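Local structure of PUM-HD domain-containing protein (7CGF) at residues Leu37-Gln51 with Asn73-Val86. The protein binds RNA through its Pumilio homology domain and probably recognises sequence elements in the 3' untranslated regions of messenger RNAs. The protein carries 2 engineered substitutions. Numbering follows the deposited sequence.
Sequences LLKFAKDQVGSRFIQ and NADELVDDIFGNYV. With nucleotides of chain B.
Ser47 OG, turned toward the neighbouring segment by its position anti to the backbone N (chi1 178°), donates to Phe82 O at 2.8 Å from above the carbonyl plane; the same hydroxyl accepts from Gln51 NE2. That amide also gives a hydrogen to A8 of chain B N1 at 2.9 Å, while Gln51 OE1 takes one from the adenine N6 (3.0 Å), so both polar atoms on the Watson-Crick edge are read. Gln44 NE2 serves N3 of the same base, and Gln44 CB lies over one face of the Phe82 ring in a CH-pi contact, 3.9 Å from its centroid. Two successive predicted Pumilio repeats pack side by side here, helices 37-41 and 74-78 nearly parallel (7°), and helices 44-56 and 83-89 line the concave, RNA-facing side of the PUM-HD superhelix. Tyr85 lays one ring face under the adenine N6, and its OH approaches U7 of chain B; an alanine here would probably open a gap between the two nucleotides and uncover that adenine face. Asn84 OD1 accepts from U7 N3, and its ND2 is fixed by Asp80 O. Asp80 OD2 caps Phe82 N and Gly83 N; a water links OD1 to Lys42 O. Lys42 NZ forms a salt bridge on the anti lone pair of Glu76 OE2, and Leu77 CD2 packs on Ala41 CB and Leu38 CD1.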
ATOM      1  N   LEU A  37       1.097  24.100 -27.768  1.00 25.14           N
ATOM      2  CA  LEU A  37       0.740  22.995 -26.877  1.00 24.66           C
ATOM      3  C   LEU A  37       1.538  23.053 -25.581  1.00 23.23           C
ATOM      4  O   LEU A  37       0.977  22.910 -24.487  1.00 20.48           O
ATOM      5  CB  LEU A  37       0.958  21.655 -27.589  1.00 23.06           C
ATOM      6  CG  LEU A  37       0.659  20.340 -26.847  1.00 24.00           C
ATOM      7  CD1 LEU A  37       1.801  19.936 -25.887  1.00 23.01           C
ATOM      8  CD2 LEU A  37      -0.668  20.354 -26.090  1.00 22.51           C
ATOM      9  N   LEU A  38       2.856  23.235 -25.689  1.00 23.33           N
ATOM     10  CA  LEU A  38       3.698  23.263 -24.498  1.00 19.64           C
ATOM     11  C   LEU A  38       3.255  24.357 -23.531  1.00 22.24           C
ATOM     12  O   LEU A  38       3.081  24.103 -22.329  1.00 21.64           O
ATOM     13  CB  LEU A  38       5.162  23.443 -24.905  1.00 20.98           C
ATOM     14  CG  LEU A  38       6.185  23.617 -23.778  1.00 27.14           C
ATOM     15  CD1 LEU A  38       6.225  22.407 -22.854  1.00 26.33           C
ATOM     16  CD2 LEU A  38       7.574  23.920 -24.345  1.00 29.87           C
ATOM     17  N   LYS A  39       3.065  25.584 -24.034  1.00 20.70           N
ATOM     18  CA  LYS A  39       2.634  26.674 -23.164  1.00 20.97           C
ATOM     19  C   LYS A  39       1.270  26.382 -22.549  1.00 20.17           C
ATOM     20  O   LYS A  39       1.064  26.598 -21.346  1.00 18.28           O
ATOM     21  CB  LYS A  39       2.610  27.998 -23.947  1.00 22.63           C
ATOM     22  CG  LYS A  39       3.968  28.644 -24.131  1.00 36.28           C
ATOM     23  CD  LYS A  39       3.827  29.920 -24.965  1.00 37.34           C
ATOM     24  CE  LYS A  39       5.141  30.366 -25.606  1.00 50.99           C
ATOM     25  NZ  LYS A  39       6.134  30.823 -24.591  1.00 52.35           N
ATOM     26  N   PHE A  40       0.332  25.859 -23.348  1.00 20.60           N
ATOM     27  CA  PHE A  40      -0.988  25.539 -22.822  1.00 18.83           C
ATOM     28  C   PHE A  40      -0.898  24.491 -21.714  1.00 16.92           C
ATOM     29  O   PHE A  40      -1.513  24.646 -20.653  1.00 18.48           O
ATOM     30  CB  PHE A  40      -1.898  25.038 -23.946  1.00 18.83           C
ATOM     31  CG  PHE A  40      -2.804  26.101 -24.517  1.00 20.56           C
ATOM     32  CD1 PHE A  40      -2.354  26.975 -25.487  1.00 28.11           C
ATOM     33  CD2 PHE A  40      -4.116  26.199 -24.087  1.00 24.41           C
ATOM     34  CE1 PHE A  40      -3.202  27.946 -26.015  1.00 27.91           C
ATOM     35  CE2 PHE A  40      -4.971  27.168 -24.610  1.00 34.39           C
ATOM     36  CZ  PHE A  40      -4.505  28.043 -25.569  1.00 27.83           C
ATOM     37  N   ALA A  41      -0.122  23.430 -21.944  1.00 16.76           N
ATOM     38  CA  ALA A  41      -0.128  22.289 -21.029  1.00 18.61           C
ATOM     39  C   ALA A  41       0.528  22.627 -19.697  1.00 17.53           C
ATOM     40  O   ALA A  41       0.179  22.020 -18.670  1.00 15.72           O
ATOM     41  CB  ALA A  41       0.561  21.082 -21.667  1.00 14.65           C
ATOM     42  N   LYS A  42       1.450  23.599 -19.679  1.00 15.64           N
ATOM     43  CA  LYS A  42       2.094  24.015 -18.434  1.00 16.62           C
ATOM     44  C   LYS A  42       1.341  25.118 -17.705  1.00 17.26           C
ATOM     45  O   LYS A  42       1.813  25.584 -16.657  1.00 16.70           O
ATOM     46  CB  LYS A  42       3.537  24.465 -18.703  1.00 18.26           C
ATOM     47  CG  LYS A  42       4.370  23.352 -19.277  1.00 17.35           C
ATOM     48  CD  LYS A  42       5.814  23.763 -19.553  1.00 25.38           C
ATOM     49  CE  LYS A  42       6.569  24.058 -18.278  1.00 31.24           C
ATOM     50  NZ  LYS A  42       7.966  24.486 -18.591  1.00 31.33           N
ATOM     51  N   ASP A  43       0.201  25.545 -18.239  1.00 18.19           N
ATOM     52  CA  ASP A  43      -0.628  26.591 -17.660  1.00 19.16           C
ATOM     53  C   ASP A  43      -1.845  25.970 -16.990  1.00 20.73           C
ATOM     54  O   ASP A  43      -2.405  24.995 -17.499  1.00 20.16           O
ATOM     55  CB  ASP A  43      -1.073  27.563 -18.753  1.00 19.71           C
ATOM     56  CG  ASP A  43      -1.868  28.719 -18.214  1.00 26.96           C
ATOM     57  OD1 ASP A  43      -1.234  29.688 -17.737  1.00 26.19           O
ATOM     58  OD2 ASP A  43      -3.115  28.662 -18.283  1.00 24.17           O
ATOM     59  N   GLN A  44      -2.240  26.528 -15.842  1.00 19.24           N
ATOM     60  CA  GLN A  44      -3.358  25.969 -15.078  1.00 19.43           C
ATOM     61  C   GLN A  44      -4.637  25.986 -15.910  1.00 23.33           C
ATOM     62  O   GLN A  44      -5.352  24.975 -16.008  1.00 21.01           O
ATOM     63  CB  GLN A  44      -3.518  26.764 -13.775  1.00 21.88           C
ATOM     64  CG  GLN A  44      -4.796  26.543 -12.989  1.00 24.46           C
ATOM     65  CD  GLN A  44      -4.770  25.240 -12.273  1.00 21.74           C
ATOM     66  OE1 GLN A  44      -4.579  25.183 -11.056  1.00 27.16           O
ATOM     67  NE2 GLN A  44      -4.928  24.158 -13.029  1.00 28.32           N
ATOM     68  N   VAL A  45      -4.908  27.117 -16.560  1.00 20.86           N
ATOM     69  CA  VAL A  45      -6.104  27.247 -17.387  1.00 20.79           C
ATOM     70  C   VAL A  45      -5.966  26.437 -18.666  1.00 22.45           C
ATOM     71  O   VAL A  45      -6.902  25.745 -19.080  1.00 23.13           O
ATOM     72  CB  VAL A  45      -6.375  28.726 -17.702  1.00 22.55           C
ATOM     73  CG1 VAL A  45      -7.509  28.836 -18.715  1.00 27.01           C
ATOM     74  CG2 VAL A  45      -6.686  29.474 -16.436  1.00 24.09           C
ATOM     75  N   GLY A  46      -4.810  26.543 -19.331  1.00 21.58           N
ATOM     76  CA  GLY A  46      -4.624  25.840 -20.589  1.00 19.73           C
ATOM     77  C   GLY A  46      -4.660  24.334 -20.426  1.00 22.12           C
ATOM     78  O   GLY A  46      -5.178  23.617 -21.284  1.00 20.44           O
ATOM     79  N   SER A  47      -4.076  23.830 -19.342  1.00 17.00           N
ATOM     80  CA  SER A  47      -4.076  22.384 -19.134  1.00 17.54           C
ATOM     81  C   SER A  47      -5.483  21.873 -18.894  1.00 19.45           C
ATOM     82  O   SER A  47      -5.860  20.802 -19.399  1.00 17.67           O
ATOM     83  CB  SER A  47      -3.167  22.025 -17.969  1.00 17.52           C
ATOM     84  OG  SER A  47      -3.217  20.630 -17.753  1.00 19.76           O
ATOM     85  N   ARG A  48      -6.279  22.645 -18.158  1.00 16.57           N
ATOM     86  CA  ARG A  48      -7.668  22.264 -17.931  1.00 20.09           C
ATOM     87  C   ARG A  48      -8.453  22.265 -19.234  1.00 21.37           C
ATOM     88  O   ARG A  48      -9.260  21.357 -19.478  1.00 21.02           O
ATOM     89  CB  ARG A  48      -8.301  23.196 -16.894  1.00 20.97           C
ATOM     90  CG  ARG A  48      -7.926  22.829 -15.468  1.00 18.49           C
ATOM     91  CD  ARG A  48      -8.488  23.809 -14.435  1.00 21.73           C
ATOM     92  NE  ARG A  48      -8.287  23.284 -13.094  1.00 25.45           N
ATOM     93  CZ  ARG A  48      -8.160  24.026 -12.001  1.00 26.46           C
ATOM     94  NH1 ARG A  48      -8.206  25.354 -12.077  1.00 26.75           N
ATOM     95  NH2 ARG A  48      -7.967  23.431 -10.833  1.00 26.97           N
ATOM     96  N   PHE A  49      -8.190  23.242 -20.108  1.00 19.33           N
ATOM     97  CA  PHE A  49      -8.803  23.232 -21.436  1.00 23.81           C
ATOM     98  C   PHE A  49      -8.443  21.970 -22.213  1.00 23.12           C
ATOM     99  O   PHE A  49      -9.322  21.297 -22.762  1.00 24.07           O
ATOM    100  CB  PHE A  49      -8.391  24.470 -22.232  1.00 22.44           C
ATOM    101  CG  PHE A  49      -8.862  24.432 -23.654  1.00 23.64           C
ATOM    102  CD1 PHE A  49     -10.199  24.652 -23.949  1.00 31.36           C
ATOM    103  CD2 PHE A  49      -7.997  24.125 -24.680  1.00 25.65           C
ATOM    104  CE1 PHE A  49     -10.653  24.596 -25.249  1.00 31.12           C
ATOM    105  CE2 PHE A  49      -8.443  24.062 -25.987  1.00 31.23           C
ATOM    106  CZ  PHE A  49      -9.774  24.303 -26.273  1.00 29.48           C
ATOM    107  N   ILE A  50      -7.151  21.640 -22.285  1.00 19.76           N
ATOM    108  CA  ILE A  50      -6.725  20.463 -23.043  1.00 18.29           C
ATOM    109  C   ILE A  50      -7.380  19.210 -22.483  1.00 20.67           C
ATOM    110  O   ILE A  50      -7.880  18.356 -23.229  1.00 19.83           O
ATOM    111  CB  ILE A  50      -5.196  20.335 -23.030  1.00 17.36           C
ATOM    112  CG1 ILE A  50      -4.554  21.499 -23.799  1.00 20.32           C
ATOM    113  CG2 ILE A  50      -4.785  18.984 -23.625  1.00 17.21           C
ATOM    114  CD1 ILE A  50      -3.055  21.587 -23.573  1.00 21.36           C
ATOM    115  N   GLN A  51      -7.360  19.066 -21.160  1.00 17.48           N
ATOM    116  CA  GLN A  51      -7.936  17.868 -20.559  1.00 17.14           C
ATOM    117  C   GLN A  51      -9.415  17.741 -20.889  1.00 23.07           C
ATOM    118  O   GLN A  51      -9.899  16.643 -21.192  1.00 22.18           O
ATOM    119  CB  GLN A  51      -7.751  17.890 -19.051  1.00 19.65           C
ATOM    120  CG  GLN A  51      -6.317  17.723 -18.607  1.00 18.48           C
ATOM    121  CD  GLN A  51      -6.189  17.972 -17.134  1.00 18.45           C
ATOM    122  OE1 GLN A  51      -6.802  17.272 -16.336  1.00 20.66           O
ATOM    123  NE2 GLN A  51      -5.427  19.005 -16.754  1.00 15.22           N
ATOM    124  N   ASN A  73       7.479  17.194 -26.647  1.00 20.85           N
ATOM    125  CA  ASN A  73       7.747  17.911 -25.409  1.00 21.04           C
ATOM    126  C   ASN A  73       7.581  17.029 -24.176  1.00 19.22           C
ATOM    127  O   ASN A  73       7.431  17.558 -23.068  1.00 20.47           O
ATOM    128  CB  ASN A  73       6.831  19.131 -25.299  1.00 21.87           C
ATOM    129  CG  ASN A  73       7.131  20.183 -26.371  1.00 24.27           C
ATOM    130  OD1 ASN A  73       8.089  20.960 -26.249  1.00 26.40           O
ATOM    131  ND2 ASN A  73       6.318  20.204 -27.428  1.00 25.29           N
ATOM    132  N   ALA A  74       7.596  15.703 -24.347  1.00 18.78           N
ATOM    133  CA  ALA A  74       7.241  14.812 -23.237  1.00 18.32           C
ATOM    134  C   ALA A  74       8.125  15.038 -22.014  1.00 21.18           C
ATOM    135  O   ALA A  74       7.626  15.056 -20.880  1.00 19.24           O
ATOM    136  CB  ALA A  74       7.321  13.353 -23.675  1.00 21.57           C
ATOM    137  N   ASP A  75       9.438  15.193 -22.212  1.00 21.11           N
ATOM    138  CA  ASP A  75      10.313  15.341 -21.053  1.00 22.82           C
ATOM    139  C   ASP A  75       9.990  16.598 -20.264  1.00 24.86           C
ATOM    140  O   ASP A  75      10.112  16.595 -19.036  1.00 27.77           O
ATOM    141  CB  ASP A  75      11.794  15.344 -21.452  1.00 24.23           C
ATOM    142  CG  ASP A  75      12.712  15.623 -20.261  1.00 32.26           C
ATOM    143  OD1 ASP A  75      12.754  14.802 -19.321  1.00 29.83           O
ATOM    144  OD2 ASP A  75      13.384  16.676 -20.245  1.00 33.38           O
ATOM    145  N   GLU A  76       9.557  17.672 -20.930  1.00 18.82           N
ATOM    146  CA  GLU A  76       9.206  18.876 -20.195  1.00 18.99           C
ATOM    147  C   GLU A  76       7.835  18.786 -19.525  1.00 21.54           C
ATOM    148  O   GLU A  76       7.595  19.486 -18.533  1.00 20.86           O
ATOM    149  CB  GLU A  76       9.252  20.086 -21.125  1.00 21.32           C
ATOM    150  CG  GLU A  76       9.413  21.387 -20.380  1.00 31.16           C
ATOM    151  CD  GLU A  76       9.651  22.550 -21.313  1.00 39.43           C
ATOM    152  OE1 GLU A  76      10.186  22.316 -22.422  1.00 39.25           O
ATOM    153  OE2 GLU A  76       9.298  23.688 -20.937  1.00 38.70           O
ATOM    154  N   LEU A  77       6.945  17.931 -20.022  1.00 15.71           N
ATOM    155  CA  LEU A  77       5.595  17.883 -19.491  1.00 14.38           C
ATOM    156  C   LEU A  77       5.432  16.869 -18.374  1.00 14.11           C
ATOM    157  O   LEU A  77       4.556  17.053 -17.517  1.00 14.57           O
ATOM    158  CB  LEU A  77       4.591  17.546 -20.599  1.00 15.35           C
ATOM    159  CG  LEU A  77       4.447  18.599 -21.709  1.00 15.88           C
ATOM    160  CD1 LEU A  77       3.523  18.062 -22.796  1.00 20.81           C
ATOM    161  CD2 LEU A  77       3.924  19.914 -21.153  1.00 21.74           C
ATOM    162  N   VAL A  78       6.216  15.783 -18.363  1.00 13.00           N
ATOM    163  CA  VAL A  78       5.856  14.682 -17.464  1.00 13.97           C
ATOM    164  C   VAL A  78       6.030  15.064 -15.999  1.00 14.67           C
ATOM    165  O   VAL A  78       5.258  14.606 -15.153  1.00 14.46           O
ATOM    166  CB  VAL A  78       6.621  13.379 -17.771  1.00 18.20           C
ATOM    167  CG1 VAL A  78       6.118  12.764 -19.069  1.00 23.92           C
ATOM    168  CG2 VAL A  78       8.138  13.597 -17.787  1.00 21.48           C
ATOM    169  N   ASP A  79       7.047  15.864 -15.662  1.00 13.39           N
ATOM    170  CA  ASP A  79       7.186  16.321 -14.279  1.00 13.66           C
ATOM    171  C   ASP A  79       6.751  17.767 -14.113  1.00 15.20           C
ATOM    172  O   ASP A  79       7.329  18.506 -13.301  1.00 15.31           O
ATOM    173  CB  ASP A  79       8.610  16.135 -13.751  1.00 15.02           C
ATOM    174  CG  ASP A  79       8.649  16.080 -12.225  1.00 19.15           C
ATOM    175  OD1 ASP A  79       7.721  15.475 -11.660  1.00 17.05           O
ATOM    176  OD2 ASP A  79       9.571  16.651 -11.582  1.00 18.10           O
ATOM    177  N   ASP A  80       5.736  18.203 -14.856  1.00 14.17           N
ATOM    178  CA  ASP A  80       5.161  19.520 -14.643  1.00 13.08           C
ATOM    179  C   ASP A  80       3.850  19.412 -13.872  1.00 16.10           C
ATOM    180  O   ASP A  80       3.037  18.513 -14.120  1.00 14.09           O
ATOM    181  CB  ASP A  80       4.910  20.240 -15.963  1.00 13.08           C
ATOM    182  CG  ASP A  80       4.363  21.624 -15.745  1.00 17.60           C
ATOM    183  OD1 ASP A  80       5.146  22.511 -15.338  1.00 17.70           O
ATOM    184  OD2 ASP A  80       3.157  21.823 -15.942  1.00 16.14           O
ATOM    185  N   ILE A  81       3.648  20.376 -12.971  1.00 14.38           N
ATOM    186  CA  ILE A  81       2.510  20.399 -12.050  1.00 14.30           C
ATOM    187  C   ILE A  81       1.179  20.319 -12.796  1.00 16.32           C
ATOM    188  O   ILE A  81       0.223  19.707 -12.306  1.00 14.04           O
ATOM    189  CB  ILE A  81       2.592  21.660 -11.162  1.00 13.31           C
ATOM    190  CG1 ILE A  81       1.426  21.705 -10.162  1.00 17.09           C
ATOM    191  CG2 ILE A  81       2.644  22.941 -12.026  1.00 15.81           C
ATOM    192  CD1 ILE A  81       1.524  22.862  -9.170  1.00 17.39           C
ATOM    193  N   PHE A  82       1.085  20.953 -13.972  1.00 16.74           N
ATOM    194  CA  PHE A  82      -0.118  20.913 -14.802  1.00 15.35           C
ATOM    195  C   PHE A  82       0.032  20.059 -16.048  1.00 15.13           C
ATOM    196  O   PHE A  82      -0.957  19.459 -16.491  1.00 17.11           O
ATOM    197  CB  PHE A  82      -0.520  22.341 -15.218  1.00 15.43           C
ATOM    198  CG  PHE A  82      -0.706  23.258 -14.045  1.00 15.55           C
ATOM    199  CD1 PHE A  82      -1.515  22.873 -12.978  1.00 16.00           C
ATOM    200  CD2 PHE A  82      -0.026  24.470 -13.977  1.00 16.83           C
ATOM    201  CE1 PHE A  82      -1.682  23.686 -11.878  1.00 19.44           C
ATOM    202  CE2 PHE A  82      -0.190  25.303 -12.889  1.00 18.63           C
ATOM    203  CZ  PHE A  82      -0.999  24.923 -11.831  1.00 20.97           C
ATOM    204  N   GLY A  83       1.245  19.957 -16.601  1.00 15.66           N
ATOM    205  CA  GLY A  83       1.451  19.200 -17.818  1.00 14.58           C
ATOM    206  C   GLY A  83       1.347  17.701 -17.632  1.00 16.07           C
ATOM    207  O   GLY A  83       1.044  16.985 -18.596  1.00 14.49           O
ATOM    208  N   ASN A  84       1.570  17.205 -16.415  1.00 15.02           N
ATOM    209  CA  ASN A  84       1.559  15.762 -16.258  1.00 12.96           C
ATOM    210  C   ASN A  84       0.177  15.193 -16.558  1.00 14.49           C
ATOM    211  O   ASN A  84       0.076  14.069 -17.060  1.00 16.47           O
ATOM    212  CB  ASN A  84       2.059  15.365 -14.853  1.00 13.33           C
ATOM    213  CG  ASN A  84       1.010  15.548 -13.763  1.00 15.62           C
ATOM    214  OD1 ASN A  84       0.234  14.632 -13.466  1.00 15.53           O
ATOM    215  ND2 ASN A  84       1.018  16.710 -13.133  1.00 14.85           N
ATOM    216  N   TYR A  85      -0.888  15.962 -16.301  1.00 12.61           N
ATOM    217  CA  TYR A  85      -2.239  15.470 -16.587  1.00 16.42           C
ATOM    218  C   TYR A  85      -2.475  15.321 -18.079  1.00 16.09           C
ATOM    219  O   TYR A  85      -3.209  14.417 -18.504  1.00 17.30           O
ATOM    220  CB  TYR A  85      -3.293  16.412 -16.006  1.00 17.78           C
ATOM    221  CG  TYR A  85      -3.170  16.601 -14.535  1.00 17.54           C
ATOM    222  CD1 TYR A  85      -3.593  15.623 -13.647  1.00 17.57           C
ATOM    223  CD2 TYR A  85      -2.594  17.758 -14.026  1.00 18.96           C
ATOM    224  CE1 TYR A  85      -3.463  15.814 -12.268  1.00 20.43           C
ATOM    225  CE2 TYR A  85      -2.458  17.948 -12.689  1.00 18.11           C
ATOM    226  CZ  TYR A  85      -2.878  16.982 -11.811  1.00 18.23           C
ATOM    227  OH  TYR A  85      -2.732  17.212 -10.471  1.00 24.15           O
ATOM    228  N   VAL A  86      -1.910  16.234 -18.880  1.00 14.99           N
ATOM    229  CA  VAL A  86      -2.041  16.143 -20.335  1.00 17.09           C
ATOM    230  C   VAL A  86      -1.387  14.872 -20.850  1.00 17.35           C
ATOM    231  O   VAL A  86      -1.965  14.147 -21.671  1.00 18.30           O
ATOM    232  CB  VAL A  86      -1.448  17.396 -21.001  1.00 16.38           C
ATOM    233  CG1 VAL A  86      -1.413  17.252 -22.541  1.00 17.03           C
ATOM    234  CG2 VAL A  86      -2.246  18.614 -20.609  1.00 19.09           C
TER
ATOM    235  P     A B   8      -2.716  19.440  -5.056  1.00 29.40           P
ATOM    236  OP1   A B   8      -2.435  20.473  -4.022  1.00 35.66           O
ATOM    237  OP2   A B   8      -3.882  18.505  -5.017  1.00 25.94           O
ATOM    238  O5'   A B   8      -2.864  20.199  -6.438  1.00 21.95           O
ATOM    239  C5'   A B   8      -1.956  21.218  -6.819  1.00 25.65           C
ATOM    240  C4'   A B   8      -2.598  22.135  -7.824  1.00 24.42           C
ATOM    241  O4'   A B   8      -2.929  21.376  -9.027  1.00 23.22           O
ATOM    242  C3'   A B   8      -3.904  22.782  -7.357  1.00 26.88           C
ATOM    243  O3'   A B   8      -3.985  24.090  -7.919  1.00 27.45           O
ATOM    244  C2'   A B   8      -4.959  21.899  -8.014  1.00 25.40           C
ATOM    245  O2'   A B   8      -6.226  22.510  -8.171  1.00 27.57           O
ATOM    246  C1'   A B   8      -4.283  21.603  -9.351  1.00 19.96           C
ATOM    247  N9    A B   8      -4.806  20.436 -10.073  1.00 19.09           N
ATOM    248  C8    A B   8      -5.157  19.227  -9.548  1.00 18.81           C
ATOM    249  N7    A B   8      -5.617  18.380 -10.447  1.00 17.36           N
ATOM    250  C5    A B   8      -5.533  19.089 -11.651  1.00 16.70           C
ATOM    251  C6    A B   8      -5.856  18.770 -12.977  1.00 20.68           C
ATOM    252  N6    A B   8      -6.340  17.594 -13.390  1.00 19.53           N
ATOM    253  N1    A B   8      -5.654  19.723 -13.916  1.00 19.20           N
ATOM    254  C2    A B   8      -5.171  20.917 -13.556  1.00 19.88           C
ATOM    255  N3    A B   8      -4.831  21.320 -12.343  1.00 20.40           N
ATOM    256  C4    A B   8      -5.036  20.359 -11.426  1.00 17.12           C
ATOM    257  P     U B   7       0.219  14.587  -1.965  1.00 22.07           P
ATOM    258  OP1   U B   7       0.266  15.821  -1.122  1.00 25.46           O
ATOM    259  OP2   U B   7      -0.900  13.622  -1.843  1.00 21.88           O
ATOM    260  O5'   U B   7       0.244  14.994  -3.492  1.00 24.27           O
ATOM    261  C5'   U B   7      -0.879  15.610  -4.076  1.00 23.45           C
ATOM    262  C4'   U B   7      -0.464  16.324  -5.318  1.00 19.95           C
ATOM    263  O4'   U B   7      -0.217  15.374  -6.370  1.00 20.69           O
ATOM    264  C3'   U B   7      -1.493  17.273  -5.903  1.00 23.28           C
ATOM    265  O3'   U B   7      -1.411  18.533  -5.251  1.00 25.47           O
ATOM    266  C2'   U B   7      -1.116  17.343  -7.392  1.00 22.23           C
ATOM    267  O2'   U B   7      -0.251  18.453  -7.622  1.00 22.32           O
ATOM    268  C1'   U B   7      -0.338  16.028  -7.615  1.00 18.97           C
ATOM    269  N1    U B   7      -0.904  15.072  -8.604  1.00 19.20           N
ATOM    270  C2    U B   7      -0.474  15.202  -9.903  1.00 16.33           C
ATOM    271  O2    U B   7       0.268  16.107 -10.233  1.00 18.54           O
ATOM    272  N3    U B   7      -0.972  14.284 -10.802  1.00 16.54           N
ATOM    273  C4    U B   7      -1.840  13.257 -10.502  1.00 20.33           C
ATOM    274  O4    U B   7      -2.211  12.484 -11.390  1.00 16.48           O
ATOM    275  C5    U B   7      -2.218  13.170  -9.126  1.00 20.27           C
ATOM    276  C6    U B   7      -1.751  14.056  -8.239  1.00 23.27           C
TER
HETATM  277  O   HOH W   1       4.046  24.916 -15.078  1.00 16.47           O